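Local coordinates for tail fiber protein (Acinetobacter phage AM24, PDB 5W5P) that probably binds, and may degrade, the capsular polysaccharide of its Acinetobacter host as a trimeric tailspike at the start of infection, at residues Ser488-Thr493 against Thr533-Ala538; Val537-Thr542 against Tyr578-Ser583. All blocks are in the same frame, centred on the assembly; numbering follows the deposited sequence.

Interaction 1 (Ser488-Thr493 against Thr533-Ala538); sequences SSRACT and TDVYVA
Arg490 lays its aliphatic shaft against Val535, and this is the closer-fitting part of the contact. CG1 of Val535 is 4.1 Å from CD of Arg490 and 4.2 Å from CB of Arg490, so a single methyl group spans the bend between the two carbons. The two side chains meet at about a right angle, and the methyl touches the flank of the arginine chain at CB and CD, the last carbon before the guanidinium. Arginine suits the place because its methylenes can line an apolar contact while its head travels on to polar partners; a branched valine on a strand offers a broad, stiff surface to receive them. With CG anti to the carbonyl carbon (chi1 -55°) and the chain extended from there to NE, the guanidinium is carried past Val535 as far as Thr533.

At that end the fit is looser. CA of Thr533 comes obliquely to the guanidinium, 4.4 Å from NH1 of Arg490, and CG2 of Thr533 is likewise 4.4 Å from NH2 of Arg490. Thr533 lies at the solvent-exposed margin, and no hydrogen bond joins the two segments. The head is held from elsewhere: NH2 of Arg490 donates to the carbonyl O of Leu484, while Ile481 of helix 479-483 packs on both Arg490 and Val535.

Together these residues form a small apolar patch against helix 479-483, where two non-strand segments lead into strands 492-503 and 535-546, both neighbours of strand 509-523 in the antiparallel five-stranded sheet of a C-terminal domain whose two facing antiparallel sheets are consistent with a β-sandwich.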
ATOM      1  N   SER A 488     -29.012  18.821 -21.722  1.00 52.49           N
ATOM      2  CA  SER A 488     -28.496  17.587 -22.302  1.00 54.11           C
ATOM      3  C   SER A 488     -28.212  16.506 -21.264  1.00 51.97           C
ATOM      4  O   SER A 488     -28.056  15.341 -21.641  1.00 47.26           O
ATOM      5  CB  SER A 488     -27.230  17.880 -23.106  1.00 54.60           C
ATOM      6  OG  SER A 488     -26.301  18.627 -22.341  1.00 56.55           O
ATOM      7  N   SER A 489     -28.152  16.852 -19.978  1.00 52.48           N
ATOM      8  CA  SER A 489     -27.890  15.869 -18.936  1.00 51.31           C
ATOM      9  C   SER A 489     -29.140  15.162 -18.431  1.00 52.45           C
ATOM     10  O   SER A 489     -29.015  14.181 -17.692  1.00 51.22           O
ATOM     11  CB  SER A 489     -27.191  16.527 -17.740  1.00 47.39           C
ATOM     12  OG  SER A 489     -26.269  17.509 -18.159  1.00 49.95           O
ATOM     13  N   ARG A 490     -30.334  15.626 -18.808  1.00 50.61           N
ATOM     14  CA  ARG A 490     -31.544  15.169 -18.134  1.00 47.06           C
ATOM     15  C   ARG A 490     -32.046  13.835 -18.676  1.00 45.36           C
ATOM     16  O   ARG A 490     -32.333  12.917 -17.902  1.00 45.86           O
ATOM     17  CB  ARG A 490     -32.632  16.235 -18.246  1.00 45.80           C
ATOM     18  CG  ARG A 490     -32.199  17.596 -17.732  1.00 46.08           C
ATOM     19  CD  ARG A 490     -33.376  18.413 -17.241  1.00 45.74           C
ATOM     20  NE  ARG A 490     -32.949  19.708 -16.721  1.00 47.71           N
ATOM     21  CZ  ARG A 490     -33.179  20.870 -17.327  1.00 50.55           C
ATOM     22  NH1 ARG A 490     -33.836  20.902 -18.480  1.00 47.89           N
ATOM     23  NH2 ARG A 490     -32.751  22.000 -16.782  1.00 47.49           N
ATOM     24  N   ALA A 491     -32.156  13.712 -19.998  1.00 44.89           N
ATOM     25  CA  ALA A 491     -32.815  12.559 -20.600  1.00 44.88           C
ATOM     26  C   ALA A 491     -32.083  11.261 -20.271  1.00 43.65           C
ATOM     27  O   ALA A 491     -30.863  11.232 -20.088  1.00 41.84           O
ATOM     28  CB  ALA A 491     -32.908  12.731 -22.118  1.00 42.17           C
ATOM     29  N   CYS A 492     -32.850  10.176 -20.203  1.00 41.45           N
ATOM     30  CA  CYS A 492     -32.306   8.848 -19.956  1.00 40.89           C
ATOM     31  C   CYS A 492     -33.391   7.823 -20.253  1.00 44.82           C
ATOM     32  O   CYS A 492     -34.561   8.162 -20.454  1.00 51.28           O
ATOM     33  CB  CYS A 492     -31.796   8.702 -18.519  1.00 42.78           C
ATOM     34  SG  CYS A 492     -33.062   8.957 -17.251  1.00 47.91           S
ATOM     35  N   THR A 493     -32.979   6.560 -20.300  1.00 42.74           N
ATOM     36  CA  THR A 493     -33.889   5.430 -20.377  1.00 40.81           C
ATOM     37  C   THR A 493     -33.536   4.452 -19.266  1.00 42.00           C
ATOM     38  O   THR A 493     -32.463   4.537 -18.659  1.00 42.89           O
ATOM     39  CB  THR A 493     -33.830   4.739 -21.745  1.00 41.52           C
ATOM     40  OG1 THR A 493     -32.483   4.352 -22.042  1.00 38.61           O
ATOM     41  CG2 THR A 493     -34.332   5.682 -22.824  1.00 41.09           C
ATOM     42  N   THR A 533     -38.373  22.983 -17.272  1.00 59.40           N
ATOM     43  CA  THR A 533     -37.577  22.004 -16.544  1.00 57.56           C
ATOM     44  C   THR A 533     -38.278  20.659 -16.408  1.00 57.02           C
ATOM     45  O   THR A 533     -37.619  19.667 -16.082  1.00 56.22           O
ATOM     46  CB  THR A 533     -37.231  22.519 -15.147  1.00 56.61           C
ATOM     47  OG1 THR A 533     -38.438  22.711 -14.396  1.00 54.11           O
ATOM     48  CG2 THR A 533     -36.461  23.828 -15.226  1.00 58.45           C
ATOM     49  N   ASP A 534     -39.592  20.608 -16.628  1.00 56.47           N
ATOM     50  CA  ASP A 534     -40.317  19.350 -16.515  1.00 55.44           C
ATOM     51  C   ASP A 534     -39.795  18.344 -17.532  1.00 52.22           C
ATOM     52  O   ASP A 534     -39.500  18.690 -18.678  1.00 55.10           O
ATOM     53  CB  ASP A 534     -41.819  19.570 -16.730  1.00 57.86           C
ATOM     54  CG  ASP A 534     -42.419  20.561 -15.744  1.00 59.48           C
ATOM     55  OD1 ASP A 534     -41.828  20.774 -14.665  1.00 60.57           O
ATOM     56  OD2 ASP A 534     -43.491  21.123 -16.049  1.00 59.30           O
ATOM     57  N   VAL A 535     -39.673  17.091 -17.105  1.00 50.07           N
ATOM     58  CA  VAL A 535     -39.308  15.992 -17.989  1.00 52.34           C
ATOM     59  C   VAL A 535     -40.397  14.931 -17.905  1.00 55.03           C
ATOM     60  O   VAL A 535     -40.962  14.689 -16.834  1.00 58.71           O
ATOM     61  CB  VAL A 535     -37.928  15.399 -17.639  1.00 48.65           C
ATOM     62  CG1 VAL A 535     -36.824  16.366 -18.057  1.00 45.36           C
ATOM     63  CG2 VAL A 535     -37.846  15.069 -16.155  1.00 44.93           C
ATOM     64  N   TYR A 536     -40.687  14.299 -19.034  1.00 52.32           N
ATOM     65  CA  TYR A 536     -41.835  13.415 -19.151  1.00 53.26           C
ATOM     66  C   TYR A 536     -41.387  11.971 -19.321  1.00 54.94           C
ATOM     67  O   TYR A 536     -40.300  11.693 -19.837  1.00 54.08           O
ATOM     68  CB  TYR A 536     -42.722  13.853 -20.318  1.00 50.15           C
ATOM     69  CG  TYR A 536     -42.953  15.348 -20.333  1.00 53.90           C
ATOM     70  CD1 TYR A 536     -43.895  15.932 -19.491  1.00 56.09           C
ATOM     71  CD2 TYR A 536     -42.219  16.180 -21.172  1.00 52.77           C
ATOM     72  CE1 TYR A 536     -44.110  17.301 -19.490  1.00 52.70           C
ATOM     73  CE2 TYR A 536     -42.426  17.552 -21.176  1.00 51.93           C
ATOM     74  CZ  TYR A 536     -43.375  18.105 -20.331  1.00 52.25           C
ATOM     75  OH  TYR A 536     -43.594  19.466 -20.325  1.00 54.69           O
ATOM     76  N   VAL A 537     -42.240  11.052 -18.868  1.00 52.70           N
ATOM     77  CA  VAL A 537     -41.955   9.625 -18.866  1.00 50.32           C
ATOM     78  C   VAL A 537     -43.027   8.904 -19.669  1.00 53.26           C
ATOM     79  O   VAL A 537     -44.220   9.203 -19.544  1.00 50.22           O
ATOM     80  CB  VAL A 537     -41.889   9.062 -17.430  1.00 49.14           C
ATOM     81  CG1 VAL A 537     -41.788   7.541 -17.449  1.00 43.34           C
ATOM     82  CG2 VAL A 537     -40.725   9.677 -16.663  1.00 47.38           C
ATOM     83  N   ALA A 538     -42.597   7.954 -20.497  1.00 54.73           N
ATOM     84  CA  ALA A 538     -43.479   6.984 -21.129  1.00 49.62           C
ATOM     85  C   ALA A 538     -43.034   5.592 -20.703  1.00 49.37           C
ATOM     86  O   ALA A 538     -41.848   5.262 -20.795  1.00 53.16           O
ATOM     87  CB  ALA A 538     -43.456   7.115 -22.652  1.00 45.48           C
TER

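Interaction 2 (Val537-Thr542 against Tyr578-Ser583)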
ATOM      1  N   VAL A 537     -42.240  11.052 -18.868  1.00 52.70           N
ATOM      2  CA  VAL A 537     -41.955   9.625 -18.866  1.00 50.32           C
ATOM      3  C   VAL A 537     -43.027   8.904 -19.669  1.00 53.26           C
ATOM      4  O   VAL A 537     -44.220   9.203 -19.544  1.00 50.22           O
ATOM      5  CB  VAL A 537     -41.889   9.062 -17.430  1.00 49.14           C
ATOM      6  CG1 VAL A 537     -41.788   7.541 -17.449  1.00 43.34           C
ATOM      7  CG2 VAL A 537     -40.725   9.677 -16.663  1.00 47.38           C
ATOM      8  N   ALA A 538     -42.597   7.954 -20.497  1.00 54.73           N
ATOM      9  CA  ALA A 538     -43.479   6.984 -21.129  1.00 49.62           C
ATOM     10  C   ALA A 538     -43.034   5.592 -20.703  1.00 49.37           C
ATOM     11  O   ALA A 538     -41.848   5.262 -20.795  1.00 53.16           O
ATOM     12  CB  ALA A 538     -43.456   7.115 -22.652  1.00 45.48           C
ATOM     13  N   ALA A 539     -43.979   4.789 -20.228  1.00 47.99           N
ATOM     14  CA  ALA A 539     -43.711   3.452 -19.726  1.00 46.38           C
ATOM     15  C   ALA A 539     -44.403   2.406 -20.592  1.00 46.07           C
ATOM     16  O   ALA A 539     -45.420   2.671 -21.236  1.00 46.41           O
ATOM     17  CB  ALA A 539     -44.185   3.306 -18.276  1.00 46.55           C
ATOM     18  N   SER A 540     -43.847   1.199 -20.583  1.00 45.46           N
ATOM     19  CA  SER A 540     -44.437   0.090 -21.316  1.00 44.78           C
ATOM     20  C   SER A 540     -44.188  -1.196 -20.545  1.00 45.13           C
ATOM     21  O   SER A 540     -43.055  -1.468 -20.144  1.00 48.08           O
ATOM     22  CB  SER A 540     -43.851  -0.008 -22.724  1.00 46.10           C
ATOM     23  OG  SER A 540     -44.502  -1.010 -23.477  1.00 51.84           O
ATOM     24  N   LEU A 541     -45.244  -1.974 -20.334  1.00 47.65           N
ATOM     25  CA  LEU A 541     -45.136  -3.263 -19.653  1.00 46.82           C
ATOM     26  C   LEU A 541     -44.551  -4.272 -20.634  1.00 51.64           C
ATOM     27  O   LEU A 541     -45.249  -4.764 -21.525  1.00 59.74           O
ATOM     28  CB  LEU A 541     -46.499  -3.710 -19.139  1.00 44.16           C
ATOM     29  CG  LEU A 541     -46.549  -5.008 -18.333  1.00 47.13           C
ATOM     30  CD1 LEU A 541     -45.761  -4.865 -17.035  1.00 42.97           C
ATOM     31  CD2 LEU A 541     -47.991  -5.426 -18.052  1.00 44.47           C
ATOM     32  N   THR A 542     -43.264  -4.582 -20.477  1.00 46.00           N
ATOM     33  CA  THR A 542     -42.598  -5.524 -21.368  1.00 46.19           C
ATOM     34  C   THR A 542     -42.732  -6.969 -20.911  1.00 48.00           C
ATOM     35  O   THR A 542     -42.623  -7.882 -21.736  1.00 51.46           O
ATOM     36  CB  THR A 542     -41.108  -5.184 -21.501  1.00 46.74           C
ATOM     37  OG1 THR A 542     -40.373  -5.775 -20.418  1.00 42.98           O
ATOM     38  CG2 THR A 542     -40.903  -3.682 -21.489  1.00 52.63           C
ATOM     39  N   TYR A 578     -44.294   9.833 -10.979  1.00 53.97           N
ATOM     40  CA  TYR A 578     -45.100   9.003 -11.864  1.00 53.30           C
ATOM     41  C   TYR A 578     -45.537   7.773 -11.085  1.00 55.40           C
ATOM     42  O   TYR A 578     -44.698   7.057 -10.530  1.00 53.31           O
ATOM     43  CB  TYR A 578     -44.323   8.609 -13.123  1.00 48.07           C
ATOM     44  CG  TYR A 578     -44.380   9.663 -14.208  1.00 47.84           C
ATOM     45  CD1 TYR A 578     -43.470  10.711 -14.229  1.00 47.97           C
ATOM     46  CD2 TYR A 578     -45.351   9.616 -15.207  1.00 48.47           C
ATOM     47  CE1 TYR A 578     -43.518  11.681 -15.209  1.00 49.85           C
ATOM     48  CE2 TYR A 578     -45.408  10.586 -16.194  1.00 47.37           C
ATOM     49  CZ  TYR A 578     -44.486  11.615 -16.188  1.00 50.61           C
ATOM     50  OH  TYR A 578     -44.519  12.588 -17.160  1.00 55.47           O
ATOM     51  N   LEU A 579     -46.846   7.549 -11.023  1.00 59.31           N
ATOM     52  CA  LEU A 579     -47.406   6.370 -10.378  1.00 55.56           C
ATOM     53  C   LEU A 579     -47.638   5.300 -11.437  1.00 53.20           C
ATOM     54  O   LEU A 579     -48.408   5.514 -12.378  1.00 53.43           O
ATOM     55  CB  LEU A 579     -48.718   6.708  -9.667  1.00 55.89           C
ATOM     56  CG  LEU A 579     -48.808   7.997  -8.844  1.00 54.91           C
ATOM     57  CD1 LEU A 579     -50.198   8.131  -8.242  1.00 54.78           C
ATOM     58  CD2 LEU A 579     -47.750   8.032  -7.754  1.00 51.62           C
ATOM     59  N   LEU A 580     -46.972   4.161 -11.288  1.00 52.87           N
ATOM     60  CA  LEU A 580     -47.189   3.024 -12.175  1.00 51.48           C
ATOM     61  C   LEU A 580     -48.268   2.128 -11.578  1.00 49.93           C
ATOM     62  O   LEU A 580     -48.241   1.826 -10.380  1.00 46.62           O
ATOM     63  CB  LEU A 580     -45.891   2.246 -12.384  1.00 50.13           C
ATOM     64  CG  LEU A 580     -44.792   2.981 -13.159  1.00 46.59           C
ATOM     65  CD1 LEU A 580     -43.865   3.725 -12.207  1.00 44.38           C
ATOM     66  CD2 LEU A 580     -44.002   2.020 -14.033  1.00 43.60           C
ATOM     67  N   LYS A 581     -49.227   1.722 -12.408  1.00 51.45           N
ATOM     68  CA  LYS A 581     -50.395   0.993 -11.936  1.00 51.42           C
ATOM     69  C   LYS A 581     -50.699  -0.185 -12.851  1.00 53.27           C
ATOM     70  O   LYS A 581     -50.476  -0.127 -14.063  1.00 51.78           O
ATOM     71  CB  LYS A 581     -51.632   1.897 -11.858  1.00 48.27           C
ATOM     72  CG  LYS A 581     -51.369   3.310 -11.375  1.00 49.62           C
ATOM     73  CD  LYS A 581     -52.615   4.157 -11.538  1.00 55.45           C
ATOM     74  CE  LYS A 581     -52.428   5.539 -10.959  1.00 58.08           C
ATOM     75  NZ  LYS A 581     -53.720   6.279 -10.969  1.00 61.06           N
ATOM     76  N   LEU A 582     -51.230  -1.252 -12.254  1.00 54.21           N
ATOM     77  CA  LEU A 582     -51.657  -2.437 -12.979  1.00 51.39           C
ATOM     78  C   LEU A 582     -53.140  -2.690 -12.738  1.00 52.80           C
ATOM     79  O   LEU A 582     -53.661  -2.441 -11.645  1.00 54.45           O
ATOM     80  CB  LEU A 582     -50.844  -3.670 -12.566  1.00 47.58           C
ATOM     81  CG  LEU A 582     -49.356  -3.626 -12.914  1.00 48.32           C
ATOM     82  CD1 LEU A 582     -48.620  -4.809 -12.302  1.00 44.95           C
ATOM     83  CD2 LEU A 582     -49.159  -3.585 -14.424  1.00 51.44           C
ATOM     84  N   SER A 583     -53.816  -3.195 -13.767  1.00 51.88           N
ATOM     85  CA  SER A 583     -55.246  -3.454 -13.720  1.00 54.33           C
ATOM     86  C   SER A 583     -55.516  -4.935 -13.449  1.00 55.20           C
ATOM     87  O   SER A 583     -54.600  -5.748 -13.289  1.00 51.01           O
ATOM     88  CB  SER A 583     -55.911  -3.002 -15.021  1.00 50.53           C
ATOM     89  OG  SER A 583     -55.313  -3.630 -16.144  1.00 51.35           O
TER
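Val537 sits squarely over the ring of Tyr578, and this CH-pi contact carries most of the contact. CB of Val537 stands 3.7 Å from the centroid of the Tyr578 ring, only 8° off the ring normal. Its CG2 methyl, set anti to the carbonyl carbon, lies over the same face toward one side, 3.7 Å from CE1 of Tyr578. The two side chains run past each other in opposite directions, which brings the phenol end back to the valine backbone. A β-branched residue is apt here, since its methine and methyl together cover a flat ring.

The polar contribution is one weak hydrogen bond: the backbone N of Val537 donates to OH of Tyr578 over 3.2 Å, at an N-H...O angle of 155°. Arg573 NE is a second partner of that hydroxyl, so the polar tip of this buried tyrosine is held at two points. Tyrosine thus combines an apolar face with a polar end that can meet a strand backbone.

The remaining contacts are apolar and lighter. CB of Ala539 comes within 4.4 Å of CD2 of Leu580, small against large, and Leu541 CD2 approaches Leu582 CD2 to 4.2 Å. The strands run nearly parallel, at 13°, but with axes 9.6 Å apart they are too far for backbone hydrogen bonds and meet through side chains.

Strand 535-546 is bonded on one side to strand 509-523, while strand 577-582 lies between strands 470-477 and 569-574; Ile571 and Leu569 of the latter pack on Ala539 and Leu541, extending the apolar layer between the two sheets.

How the interactions relate
From the N terminus, 488-493 comes first, leading into strand 492-503; the chain then passes through strand 509-523 before 533-538 returns to close interaction 1, a loop with 39 residues between its segments. Strand 535-546 continues straight into interaction 2, whose loop of 35 intervening residues runs through strand 569-574 and closes at 578-583. The two loops follow one another, overlapping only at the shared Val537 and Ala538. Interaction 1 ties together the entrances to two strands of one sheet, whereas interaction 2 joins that sheet to the other. They meet where Tyr536 CA lies 3.4 Å from Tyr578 OH, and both border a second subunit.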